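Local coordinates for Lmo2125 protein (Listeria monocytogenes serovar 1/2a, PDB 5TU0), which binds maltose and, as a solute-binding lipoprotein, probably delivers it to a carbohydrate transporter in the cell membrane, at residues L116-N121 against A233-G238; G174-G179 against L190-S195; S268-G273 against P341-P346; N121-D126 against K250-V255. The protein carries 2 engineered substitutions. All blocks are in the same frame, centred on the assembly; numbering follows the deposited sequence.

Interaction 1 of 4, residues L116-N121 against A233-G238; sequences LVLYYN and AAAILG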
loop_
_atom_site.group_PDB
_atom_site.type_symbol
_atom_site.label_atom_id
_atom_site.label_comp_id
_atom_site.label_asym_id
_atom_site.label_seq_id
_atom_site.Cartn_x
_atom_site.Cartn_y
_atom_site.Cartn_z
ATOM N N LEU A 116 4.718 2.553 -2.362
ATOM C CA LEU A 116 6.129 2.262 -2.478
ATOM C C LEU A 116 6.927 3.488 -2.908
ATOM O O LEU A 116 6.446 4.335 -3.655
ATOM C CB LEU A 116 6.363 1.117 -3.461
ATOM C CG LEU A 116 5.846 -0.261 -3.075
ATOM C CD1 LEU A 116 6.237 -1.262 -4.154
ATOM C CD2 LEU A 116 6.388 -0.711 -1.731
ATOM N N VAL A 117 8.170 3.541 -2.443
ATOM C CA VAL A 117 9.067 4.646 -2.710
ATOM C C VAL A 117 10.467 4.087 -2.955
ATOM O O VAL A 117 10.689 2.874 -2.840
ATOM C CB VAL A 117 9.095 5.654 -1.519
ATOM C CG1 VAL A 117 7.715 6.273 -1.295
ATOM C CG2 VAL A 117 9.570 4.996 -0.228
ATOM N N LEU A 118 11.398 4.963 -3.303
ATOM C CA LEU A 118 12.799 4.556 -3.480
ATOM C C LEU A 118 13.622 5.058 -2.285
ATOM O O LEU A 118 13.720 6.278 -2.052
ATOM C CB LEU A 118 13.393 5.154 -4.753
ATOM C CG LEU A 118 14.839 4.732 -5.032
ATOM C CD1 LEU A 118 14.863 3.326 -5.623
ATOM C CD2 LEU A 118 15.560 5.705 -5.950
ATOM N N TYR A 119 14.179 4.132 -1.513
ATOM C CA TYR A 119 15.100 4.480 -0.429
ATOM C C TYR A 119 16.483 4.430 -1.016
ATOM O O TYR A 119 16.756 3.561 -1.844
ATOM C CB TYR A 119 15.065 3.463 0.703
ATOM C CG TYR A 119 13.840 3.525 1.562
ATOM C CD1 TYR A 119 13.747 4.460 2.584
ATOM C CD2 TYR A 119 12.795 2.617 1.391
ATOM C CE1 TYR A 119 12.629 4.522 3.389
ATOM C CE2 TYR A 119 11.683 2.659 2.200
ATOM C CZ TYR A 119 11.600 3.617 3.197
ATOM O OH TYR A 119 10.495 3.684 3.991
ATOM N N TYR A 120 17.353 5.353 -0.618
ATOM C CA TYR A 120 18.755 5.311 -1.082
ATOM C C TYR A 120 19.664 5.742 0.054
ATOM O O TYR A 120 19.231 6.403 1.016
ATOM C CB TYR A 120 18.998 6.151 -2.358
ATOM C CG TYR A 120 18.963 7.646 -2.162
ATOM C CD1 TYR A 120 17.756 8.327 -2.065
ATOM C CD2 TYR A 120 20.150 8.391 -2.082
ATOM C CE1 TYR A 120 17.730 9.696 -1.873
ATOM C CE2 TYR A 120 20.126 9.766 -1.896
ATOM C CZ TYR A 120 18.910 10.407 -1.794
ATOM O OH TYR A 120 18.870 11.766 -1.605
ATOM N N ASN A 121 20.916 5.347 -0.056
ATOM C CA ASN A 121 21.910 5.641 0.956
ATOM C C ASN A 121 22.720 6.870 0.550
ATOM O O ASN A 121 23.491 6.814 -0.424
ATOM C CB ASN A 121 22.808 4.424 1.127
ATOM C CG ASN A 121 23.684 4.517 2.353
ATOM O OD1 ASN A 121 24.045 5.617 2.799
ATOM N ND2 ASN A 121 24.048 3.363 2.902
ATOM N N ALA A 233 23.803 -2.085 -0.688
ATOM C CA ALA A 233 22.872 -1.721 -1.756
ATOM C C ALA A 233 22.698 -0.212 -1.683
ATOM O O ALA A 233 22.433 0.330 -0.600
ATOM C CB ALA A 233 21.534 -2.423 -1.583
ATOM N N ALA A 234 22.845 0.466 -2.817
ATOM C CA ALA A 234 22.749 1.933 -2.869
ATOM C C ALA A 234 21.320 2.468 -2.901
ATOM O O ALA A 234 21.055 3.557 -2.372
ATOM C CB ALA A 234 23.517 2.463 -4.063
ATOM N N ALA A 235 20.417 1.704 -3.510
ATOM C CA ALA A 235 19.020 2.099 -3.645
ATOM C C ALA A 235 18.118 0.880 -3.750
ATOM O O ALA A 235 18.463 -0.121 -4.405
ATOM C CB ALA A 235 18.850 2.984 -4.877
ATOM N N ILE A 236 16.956 0.957 -3.101
ATOM C CA ILE A 236 16.021 -0.142 -3.143
ATOM C C ILE A 236 14.596 0.362 -3.150
ATOM O O ILE A 236 14.314 1.488 -2.698
ATOM C CB ILE A 236 16.140 -1.087 -1.898
ATOM C CG1 ILE A 236 15.783 -0.358 -0.589
ATOM C CG2 ILE A 236 17.537 -1.651 -1.769
ATOM C CD1 ILE A 236 15.727 -1.272 0.622
ATOM N N LEU A 237 13.703 -0.471 -3.658
ATOM C CA LEU A 237 12.273 -0.187 -3.646
ATOM C C LEU A 237 11.788 -0.630 -2.269
ATOM O O LEU A 237 12.199 -1.682 -1.802
ATOM C CB LEU A 237 11.603 -0.994 -4.752
ATOM C CG LEU A 237 10.134 -0.774 -5.062
ATOM C CD1 LEU A 237 9.863 0.678 -5.411
ATOM C CD2 LEU A 237 9.742 -1.693 -6.207
ATOM N N GLY A 238 10.937 0.160 -1.604
ATOM C CA GLY A 238 10.436 -0.222 -0.292
ATOM C C GLY A 238 9.215 0.552 0.127
ATOM O O GLY A 238 8.855 1.533 -0.512
HETATM O O HOH W 1 22.810 0.948 1.983
#

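Interaction 2 of 4, residues G174-G179 against L190-S195; sequences GGYVFG and LNNKGS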
loop_
_atom_site.group_PDB
_atom_site.type_symbol
_atom_site.label_atom_id
_atom_site.label_comp_id
_atom_site.label_asym_id
_atom_site.label_seq_id
_atom_site.Cartn_x
_atom_site.Cartn_y
_atom_site.Cartn_z
ATOM N N GLY A 174 1.554 -0.286 -19.006
ATOM C CA GLY A 174 0.198 -0.427 -19.542
ATOM C C GLY A 174 -0.548 -1.659 -19.057
ATOM O O GLY A 174 -1.675 -1.897 -19.475
ATOM N N GLY A 175 0.063 -2.438 -18.172
ATOM C CA GLY A 175 -0.612 -3.586 -17.604
ATOM C C GLY A 175 -1.634 -3.144 -16.563
ATOM O O GLY A 175 -1.602 -2.014 -16.087
ATOM N N TYR A 176 -2.548 -4.030 -16.230
ATOM C CA TYR A 176 -3.543 -3.765 -15.186
ATOM C C TYR A 176 -4.045 -5.101 -14.663
ATOM O O TYR A 176 -3.930 -6.120 -15.341
ATOM C CB TYR A 176 -4.703 -2.886 -15.710
ATOM C CG TYR A 176 -5.458 -3.479 -16.893
ATOM C CD1 TYR A 176 -6.556 -4.304 -16.698
ATOM C CD2 TYR A 176 -5.057 -3.222 -18.209
ATOM C CE1 TYR A 176 -7.244 -4.844 -17.763
ATOM C CE2 TYR A 176 -5.726 -3.770 -19.281
ATOM C CZ TYR A 176 -6.828 -4.578 -19.053
ATOM O OH TYR A 176 -7.508 -5.138 -20.095
ATOM N N VAL A 177 -4.603 -5.105 -13.455
ATOM C CA VAL A 177 -5.157 -6.329 -12.890
ATOM C C VAL A 177 -6.532 -6.631 -13.517
ATOM O O VAL A 177 -6.670 -7.613 -14.245
ATOM C CB VAL A 177 -5.285 -6.245 -11.360
ATOM C CG1 VAL A 177 -5.906 -7.532 -10.830
ATOM C CG2 VAL A 177 -3.922 -5.976 -10.724
ATOM N N PHE A 178 -7.527 -5.793 -13.205
ATOM C CA PHE A 178 -8.882 -5.917 -13.753
ATOM C C PHE A 178 -9.297 -4.644 -14.510
ATOM O O PHE A 178 -9.023 -3.533 -14.076
ATOM C CB PHE A 178 -9.921 -6.188 -12.650
ATOM C CG PHE A 178 -9.699 -7.455 -11.870
ATOM C CD1 PHE A 178 -9.463 -8.669 -12.512
ATOM C CD2 PHE A 178 -9.808 -7.452 -10.483
ATOM C CE1 PHE A 178 -9.306 -9.839 -11.785
ATOM C CE2 PHE A 178 -9.634 -8.621 -9.755
ATOM C CZ PHE A 178 -9.384 -9.808 -10.402
ATOM N N GLY A 179 -9.970 -4.818 -15.644
ATOM C CA GLY A 179 -10.460 -3.690 -16.451
ATOM C C GLY A 179 -11.580 -2.902 -15.754
ATOM O O GLY A 179 -11.983 -3.242 -14.639
ATOM N N LEU A 190 -3.019 -8.650 -17.002
ATOM C CA LEU A 190 -1.658 -9.111 -16.630
ATOM C C LEU A 190 -0.901 -9.861 -17.717
ATOM O O LEU A 190 0.281 -10.180 -17.536
ATOM C CB LEU A 190 -1.707 -9.940 -15.348
ATOM C CG LEU A 190 -2.245 -9.181 -14.132
ATOM C CD1 LEU A 190 -2.359 -10.118 -12.931
ATOM C CD2 LEU A 190 -1.426 -7.949 -13.791
ATOM N N ASN A 191 -1.549 -10.119 -18.848
ATOM C CA ASN A 191 -0.872 -10.745 -19.976
ATOM C C ASN A 191 -1.026 -9.904 -21.242
ATOM O O ASN A 191 -0.841 -10.417 -22.348
ATOM C CB ASN A 191 -1.352 -12.179 -20.201
ATOM C CG ASN A 191 -2.811 -12.255 -20.582
ATOM O OD1 ASN A 191 -3.592 -11.382 -20.244
ATOM N ND2 ASN A 191 -3.182 -13.305 -21.287
ATOM N N ASN A 192 -1.361 -8.614 -21.087
ATOM C CA ASN A 192 -1.461 -7.723 -22.247
ATOM C C ASN A 192 -0.055 -7.320 -22.688
ATOM O O ASN A 192 0.918 -7.646 -22.008
ATOM C CB ASN A 192 -2.404 -6.515 -22.012
ATOM C CG ASN A 192 -1.841 -5.451 -21.075
ATOM O OD1 ASN A 192 -0.726 -5.541 -20.563
ATOM N ND2 ASN A 192 -2.640 -4.416 -20.848
ATOM N N LYS A 193 0.056 -6.649 -23.836
ATOM C CA LYS A 193 1.372 -6.248 -24.379
ATOM C C LYS A 193 2.233 -5.517 -23.362
ATOM O O LYS A 193 3.418 -5.812 -23.212
ATOM C CB LYS A 193 1.230 -5.357 -25.616
ATOM C CG LYS A 193 1.241 -6.065 -26.958
ATOM C CD LYS A 193 0.030 -6.922 -27.233
ATOM C CE LYS A 193 0.109 -7.486 -28.653
ATOM N NZ LYS A 193 -1.039 -8.386 -28.963
ATOM N N GLY A 194 1.620 -4.555 -22.686
ATOM C CA GLY A 194 2.286 -3.766 -21.664
ATOM C C GLY A 194 2.840 -4.598 -20.527
ATOM O O GLY A 194 4.040 -4.472 -20.182
ATOM N N SER A 195 1.993 -5.449 -19.937
ATOM C CA SER A 195 2.457 -6.312 -18.832
ATOM C C SER A 195 3.668 -7.155 -19.263
ATOM O O SER A 195 4.629 -7.310 -18.513
ATOM C CB SER A 195 1.370 -7.262 -18.341
ATOM O OG SER A 195 0.344 -6.588 -17.645
HETATM O O HOH W 2 -5.300 -4.871 -22.404
#

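Interaction 3 of 4, residues S268-G273 against P341-P346; sequences SPFAGG and PMPNIP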
loop_
_atom_site.group_PDB
_atom_site.type_symbol
_atom_site.label_atom_id
_atom_site.label_comp_id
_atom_site.label_asym_id
_atom_site.label_seq_id
_atom_site.Cartn_x
_atom_site.Cartn_y
_atom_site.Cartn_z
ATOM N N SER A 268 3.878 2.705 -11.448
ATOM C CA SER A 268 2.493 2.872 -10.993
ATOM C C SER A 268 2.091 1.834 -9.955
ATOM O O SER A 268 1.295 0.938 -10.235
ATOM C CB SER A 268 1.579 2.815 -12.207
ATOM O OG SER A 268 1.959 3.800 -13.149
ATOM N N PRO A 269 2.625 1.967 -8.729
ATOM C CA PRO A 269 2.371 0.978 -7.693
ATOM C C PRO A 269 0.955 1.039 -7.136
ATOM O O PRO A 269 0.220 1.938 -7.501
ATOM C CB PRO A 269 3.365 1.369 -6.614
ATOM C CG PRO A 269 3.445 2.853 -6.726
ATOM C CD PRO A 269 3.355 3.131 -8.197
ATOM N N PHE A 270 0.582 0.073 -6.302
ATOM C CA PHE A 270 -0.730 0.111 -5.644
ATOM C C PHE A 270 -0.791 1.305 -4.677
ATOM O O PHE A 270 0.179 1.595 -3.978
ATOM C CB PHE A 270 -1.023 -1.171 -4.858
ATOM C CG PHE A 270 -1.271 -2.381 -5.719
ATOM C CD1 PHE A 270 -2.306 -2.395 -6.640
ATOM C CD2 PHE A 270 -0.478 -3.514 -5.595
ATOM C CE1 PHE A 270 -2.539 -3.506 -7.434
ATOM C CE2 PHE A 270 -0.708 -4.630 -6.392
ATOM C CZ PHE A 270 -1.744 -4.626 -7.303
ATOM N N ALA A 271 -1.934 1.984 -4.663
ATOM C CA ALA A 271 -2.185 3.104 -3.750
ATOM C C ALA A 271 -2.783 2.496 -2.479
ATOM O O ALA A 271 -3.963 2.141 -2.466
ATOM C CB ALA A 271 -3.165 4.086 -4.376
ATOM N N GLY A 272 -1.985 2.384 -1.423
ATOM C CA GLY A 272 -2.428 1.779 -0.174
ATOM C C GLY A 272 -2.797 2.831 0.851
ATOM O O GLY A 272 -2.824 4.046 0.563
ATOM N N GLY A 273 -3.095 2.360 2.046
ATOM C CA GLY A 273 -3.466 3.262 3.132
ATOM C C GLY A 273 -4.541 2.677 4.014
ATOM O O GLY A 273 -4.838 1.488 3.937
ATOM N N PRO A 341 -5.532 2.424 -6.977
ATOM C CA PRO A 341 -6.049 1.525 -5.955
ATOM C C PRO A 341 -6.001 0.061 -6.388
ATOM O O PRO A 341 -6.241 -0.246 -7.560
ATOM C CB PRO A 341 -7.527 1.954 -5.811
ATOM C CG PRO A 341 -7.594 3.323 -6.333
ATOM C CD PRO A 341 -6.516 3.465 -7.352
ATOM N N MET A 342 -5.671 -0.811 -5.454
ATOM C CA MET A 342 -5.709 -2.228 -5.682
ATOM C C MET A 342 -7.199 -2.562 -5.785
ATOM O O MET A 342 -7.987 -2.019 -5.017
ATOM C CB MET A 342 -5.116 -2.961 -4.483
ATOM C CG MET A 342 -5.130 -4.479 -4.588
ATOM S SD MET A 342 -4.609 -5.329 -3.084
ATOM C CE MET A 342 -2.952 -4.673 -2.870
ATOM N N PRO A 343 -7.594 -3.451 -6.721
ATOM C CA PRO A 343 -9.021 -3.829 -6.760
ATOM C C PRO A 343 -9.480 -4.350 -5.406
ATOM O O PRO A 343 -8.727 -5.089 -4.745
ATOM C CB PRO A 343 -9.055 -4.952 -7.811
ATOM C CG PRO A 343 -7.880 -4.675 -8.698
ATOM C CD PRO A 343 -6.824 -4.119 -7.791
ATOM N N ASN A 344 -10.682 -3.948 -4.978
ATOM C CA ASN A 344 -11.230 -4.373 -3.683
ATOM C C ASN A 344 -12.377 -5.378 -3.829
ATOM O O ASN A 344 -13.021 -5.742 -2.848
ATOM C CB ASN A 344 -11.635 -3.150 -2.846
ATOM C CG ASN A 344 -12.764 -2.350 -3.466
ATOM O OD1 ASN A 344 -13.343 -2.726 -4.494
ATOM N ND2 ASN A 344 -13.064 -1.225 -2.858
ATOM N N ILE A 345 -12.610 -5.839 -5.059
ATOM C CA ILE A 345 -13.621 -6.843 -5.320
ATOM C C ILE A 345 -13.091 -8.216 -4.876
ATOM O O ILE A 345 -11.861 -8.437 -4.847
ATOM C CB ILE A 345 -14.076 -6.844 -6.803
ATOM C CG1 ILE A 345 -12.934 -7.194 -7.759
ATOM C CG2 ILE A 345 -14.687 -5.487 -7.157
ATOM C CD1 ILE A 345 -13.394 -7.391 -9.193
ATOM N N PRO A 346 -13.997 -9.145 -4.542
ATOM C CA PRO A 346 -13.599 -10.470 -4.039
ATOM C C PRO A 346 -12.617 -11.243 -4.901
ATOM O O PRO A 346 -11.710 -11.907 -4.369
ATOM C CB PRO A 346 -14.935 -11.229 -3.977
ATOM C CG PRO A 346 -15.942 -10.168 -3.776
ATOM C CD PRO A 346 -15.469 -9.043 -4.645
HETATM O O HOH W 3 -5.337 -0.112 -2.769
#

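Interaction 4 of 4, residues N121-D126 against K250-V255; sequences NKDLLD and KINYGV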
loop_
_atom_site.group_PDB
_atom_site.type_symbol
_atom_site.label_atom_id
_atom_site.label_comp_id
_atom_site.label_asym_id
_atom_site.label_seq_id
_atom_site.Cartn_x
_atom_site.Cartn_y
_atom_site.Cartn_z
ATOM N N ASN A 121 20.916 5.347 -0.056
ATOM C CA ASN A 121 21.910 5.641 0.956
ATOM C C ASN A 121 22.720 6.870 0.550
ATOM O O ASN A 121 23.491 6.814 -0.424
ATOM C CB ASN A 121 22.808 4.424 1.127
ATOM C CG ASN A 121 23.684 4.517 2.353
ATOM O OD1 ASN A 121 24.045 5.617 2.799
ATOM N ND2 ASN A 121 24.048 3.363 2.902
ATOM N N LYS A 122 22.548 7.971 1.303
ATOM C CA LYS A 122 23.250 9.219 1.026
ATOM C C LYS A 122 24.772 9.120 1.210
ATOM O O LYS A 122 25.515 9.972 0.699
ATOM C CB LYS A 122 22.689 10.371 1.865
ATOM C CG LYS A 122 21.207 10.650 1.661
ATOM C CD LYS A 122 20.815 11.937 2.365
ATOM C CE LYS A 122 19.359 12.266 2.186
ATOM N NZ LYS A 122 19.046 13.527 2.900
ATOM N N ASP A 123 25.243 8.110 1.943
ATOM C CA ASP A 123 26.699 7.886 2.086
ATOM C C ASP A 123 27.291 7.179 0.861
ATOM O O ASP A 123 28.513 7.147 0.704
ATOM C CB ASP A 123 27.036 7.075 3.342
ATOM C CG ASP A 123 26.814 7.854 4.627
ATOM O OD1 ASP A 123 26.752 9.099 4.577
ATOM O OD2 ASP A 123 26.744 7.215 5.700
ATOM N N LEU A 124 26.436 6.635 -0.005
ATOM C CA LEU A 124 26.892 5.934 -1.219
ATOM C C LEU A 124 26.627 6.689 -2.530
ATOM O O LEU A 124 27.399 6.551 -3.496
ATOM C CB LEU A 124 26.201 4.573 -1.300
ATOM C CG LEU A 124 26.449 3.635 -0.118
ATOM C CD1 LEU A 124 25.593 2.384 -0.249
ATOM C CD2 LEU A 124 27.932 3.298 -0.023
ATOM N N LEU A 125 25.523 7.446 -2.566
ATOM C CA LEU A 125 25.134 8.223 -3.742
ATOM C C LEU A 125 25.049 9.720 -3.449
ATOM O O LEU A 125 24.610 10.119 -2.362
ATOM C CB LEU A 125 23.762 7.760 -4.252
ATOM C CG LEU A 125 23.652 6.292 -4.673
ATOM C CD1 LEU A 125 22.227 5.968 -5.138
ATOM C CD2 LEU A 125 24.660 5.992 -5.764
ATOM N N ASP A 126 25.430 10.527 -4.444
ATOM C CA ASP A 126 25.386 11.993 -4.355
ATOM C C ASP A 126 23.966 12.522 -4.409
ATOM O O ASP A 126 23.698 13.615 -3.926
ATOM C CB ASP A 126 26.170 12.644 -5.500
ATOM C CG ASP A 126 27.642 12.355 -5.439
ATOM O OD1 ASP A 126 28.159 12.050 -4.337
ATOM O OD2 ASP A 126 28.295 12.460 -6.504
ATOM N N LYS A 250 20.719 3.475 11.988
ATOM C CA LYS A 250 21.535 4.688 11.757
ATOM C C LYS A 250 22.082 4.902 10.317
ATOM O O LYS A 250 23.093 5.576 10.120
ATOM C CB LYS A 250 22.667 4.784 12.799
ATOM C CG LYS A 250 22.184 5.101 14.201
ATOM C CD LYS A 250 23.354 5.186 15.169
ATOM C CE LYS A 250 22.979 5.912 16.451
ATOM N NZ LYS A 250 21.826 5.285 17.150
ATOM N N ILE A 251 21.388 4.353 9.329
ATOM C CA ILE A 251 21.757 4.525 7.928
ATOM C C ILE A 251 21.408 5.946 7.535
ATOM O O ILE A 251 20.312 6.424 7.837
ATOM C CB ILE A 251 20.972 3.533 7.020
ATOM C CG1 ILE A 251 21.411 2.089 7.280
ATOM C CG2 ILE A 251 21.154 3.849 5.538
ATOM C CD1 ILE A 251 22.841 1.786 6.855
ATOM N N ASN A 252 22.336 6.636 6.879
ATOM C CA ASN A 252 22.082 8.001 6.413
ATOM C C ASN A 252 21.251 7.873 5.131
ATOM O O ASN A 252 21.736 8.154 4.025
ATOM C CB ASN A 252 23.407 8.737 6.163
ATOM C CG ASN A 252 23.211 10.182 5.744
ATOM O OD1 ASN A 252 22.128 10.753 5.899
ATOM N ND2 ASN A 252 24.266 10.785 5.211
ATOM N N TYR A 253 19.998 7.449 5.288
ATOM C CA TYR A 253 19.136 7.185 4.136
ATOM C C TYR A 253 18.402 8.422 3.647
ATOM O O TYR A 253 18.170 9.378 4.387
ATOM C CB TYR A 253 18.119 6.047 4.437
ATOM C CG TYR A 253 16.986 6.432 5.373
ATOM C CD1 TYR A 253 15.808 6.975 4.883
ATOM C CD2 TYR A 253 17.115 6.277 6.741
ATOM C CE1 TYR A 253 14.781 7.347 5.737
ATOM C CE2 TYR A 253 16.105 6.648 7.608
ATOM C CZ TYR A 253 14.942 7.180 7.107
ATOM O OH TYR A 253 13.948 7.544 7.978
ATOM N N GLY A 254 18.060 8.396 2.373
ATOM C CA GLY A 254 17.280 9.437 1.749
ATOM C C GLY A 254 16.117 8.731 1.081
ATOM O O GLY A 254 16.161 7.523 0.868
ATOM N N VAL A 255 15.071 9.479 0.767
ATOM C CA VAL A 255 13.899 8.898 0.139
ATOM C C VAL A 255 13.496 9.752 -1.053
ATOM O O VAL A 255 13.541 11.000 -0.996
ATOM C CB VAL A 255 12.712 8.789 1.125
ATOM C CG1 VAL A 255 11.661 7.827 0.588
ATOM C CG2 VAL A 255 13.189 8.316 2.495
HETATM O O HOH W 4 24.767 5.557 6.396
#

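Interaction 1 of 4, residues L116-N121 against A233-G238
Val-117 pairs with Gly-238, and Tyr-119 with Ile-236. These hydrogen-bonded pairs join strands 117-121 and 235-238 as antiparallel neighbours in a mixed sheet of this solute-binding protein. Val-117 N gives a bond to Gly-238 O (2.9 Å), and Ile-236 N gives one to Tyr-119 O (2.9 Å). On one face Tyr-119 has CG anti to the carbonyl carbon (chi1 -74°). This lays the ring beside Gly-238, with CE2 of Tyr-119 3.9 Å from Gly-238 C at the ring edge. Val-117 CG2 sits over one ring face, toward the rim. Tyr-119 OH is held by Gly-239 O. Helices 217-229 and 327-336 cover this side. On the other face Leu-118 CD1 reaches over the partner strand, 3.5 Å from Ile-236 O, and touches the Ala-235 methyl. At the end nearer the bound sugar, Leu-116 and Leu-237 cross at about a right angle, CD1 of Leu-116 4.0 Å from CG of Leu-237. Leu-237 CG is anti to the backbone N (chi1 -173°), bringing CD1 to Val-117 O. Both leucines lean on Phe-165. At the far end Asn-121 OD1 is taken up by Asp-123, while one water accepts from Asn-121 ND2 (2.9 Å) and donates to Ala-233 O (2.7 Å).

Interaction 2 of 4, residues G174-G179 against L190-S195
Leu-190 lays its side chain against the backbone of Tyr-176 and Val-177. CD2 of Leu-190 is 3.5 Å from Tyr-176 O, and CG lies close to the same oxygen. Beyond that carbonyl, CD2 of Leu-190 meets CG2 of Val-177 at 4.4 Å. Phe-163, Leu-358 and Val-377, from three helices, also cover the buried Leu-190.

Asn-192 carries the polar part. Its CG stands between the backbone N and the carbonyl carbon (chi1 73°), which turns the amide back over the start of helix 193-208. Asn-192 is the N-cap residue of this helix, and its OD1 accepts a nearly straight capping bond from Ser-195 N (2.8 Å). The other end of the amide works across the contact. ND2 of Asn-192 donates to Gly-174 O (3.0 Å, 165° at the hydrogen), meeting that oxygen from above the carbonyl plane. Gly-174 closes helix 163-172 in a Schellman motif, so one side chain ties the end of helix 163-172 to the start of helix 193-208. ND2 of Asn-192 also lies 3.5 Å from CE2 of Tyr-176, the ring and amide planes 80° apart. A water accepts from Asn-192 ND2 (3.1 Å) and donates to Tyr-176 OH, which is also hydrogen-bonded to Asp-187 OD1.

Gly-194 packs backbone to backbone, with its CA 4.4 Å from Gly-174 C. Ser-195 brings OG to 3.2 Å from Gly-175 CA, and that hydroxyl is hydrogen-bonded to Gly-189 O.

Interaction 3 of 4, residues S268-G273 against P341-P346
Ala-271 O is gripped by two groups. Gln-99 NE2 hydrogen-bonds to it, and a water donates to it at 2.7 Å. The same water accepts from Met-342 N (2.8 Å), so it links the two segments, which share no direct hydrogen bond. Beside this bridge the Ala-271 methyl meets the N and CA side of Pro-341, with CB of Ala-271 3.9 Å from Pro-341 N.

The rest of the contact is apolar and centres on Phe-270 and Met-342. CD1 of Phe-270 lies against CA of Met-342 and 3.6 Å from CB of Met-342. The Met-342 chain leaves with CG anti to the backbone N (chi1 179°) and runs past the ring. It then bends at chi3 (-59°), and this brings the terminal methyl back over the ring. CE of Met-342 stands over one face, 4.1 Å from the centroid of the Phe-270 ring and 20° off its normal, in a CH-pi contact. The sulfur SD is 5.0 Å from the centroid of the same Phe-270 ring, so the pair is also a Met-aromatic contact. Pro-343 adds a looser touch, its CD 4.3 Å from CE1 of Phe-270.

Phe-270 also stacks with Tyr-167, and its backbone O is held by Thr-115 OG1. Met-342 touches Trp-352 and the sugar-binding Tyr-164, and its side chain comes to about 5 Å from a bound glucose unit. The arrangement is an aromatic and methionine cluster beside the maltose pocket, consistent with the aromatic-lined sugar cleft of maltose-binding proteins.

Interaction 4 of 4, residues N121-D126 against K250-V255
Lys-122 N gives a hydrogen bond to Asn-252 O (2.8 Å). The bond lies just past the antiparallel, non-hydrogen-bonded pair Asn-121 and Tyr-253, where strand 105-121 leaves the sheet. Here the chain folds into an Asx turn, Asn-121 OD1 accepting from Asp-123 N. On the partner segment Asn-252 is the centre of an inverse gamma turn.

The Lys-122 side chain, extended beyond CG, crosses Asn-252 at about a right angle and passes on to Gly-254. CB of Lys-122 is 3.2 Å from Asn-252 O, and CG is 3.5 Å from that same Asn-252 O. CD passes 4.0 Å from OD1 of Asn-252. CE lies 3.5 Å from Gly-254 CA, which presents no side chain to it. NZ ends in a salt bridge with Glu-327 OE2, while OE1 of Glu-327 takes the N-H of Val-255. One carboxylate therefore ties the lysine tip to the neighbouring strand.

Asn-252 has CG anti to the backbone N (chi1 -177°), which sends its amide across to Asp-123. ND2 of Asn-252 donates to Asp-123 OD1 (3.1 Å, 170° at the hydrogen), coming from above the carboxylate plane. The other oxygen, Asp-123 OD2, accepts from a water at 2.7 Å, and that water accepts from Asn-252 N (2.7 Å).

How the interactions relate
Interaction 1 holds the end of strand 105-121 against strand 235-238; interaction 4 joins the loop that follows it to strand 253-256, the strand's neighbour in the same sheet. They share Asn-121, and Tyr-120 O probably accepts a hydrogen bond from Gly-254 N between them. Interaction 1 is fully buried and rests on backbone bonds and apolar side chains. Interaction 4 is partly exposed and uses amide, carboxylate and lysine groups. Interactions 2 and 3 are mostly buried. Interaction 3 reaches the same sheet through strand 272-278, nearer the centre of the chain and beside the sugar. It is mostly apolar. Interaction 2 caps a helix and meets interaction 3, Phe-178 CD2 packing 3.7 Å from Pro-343 CB.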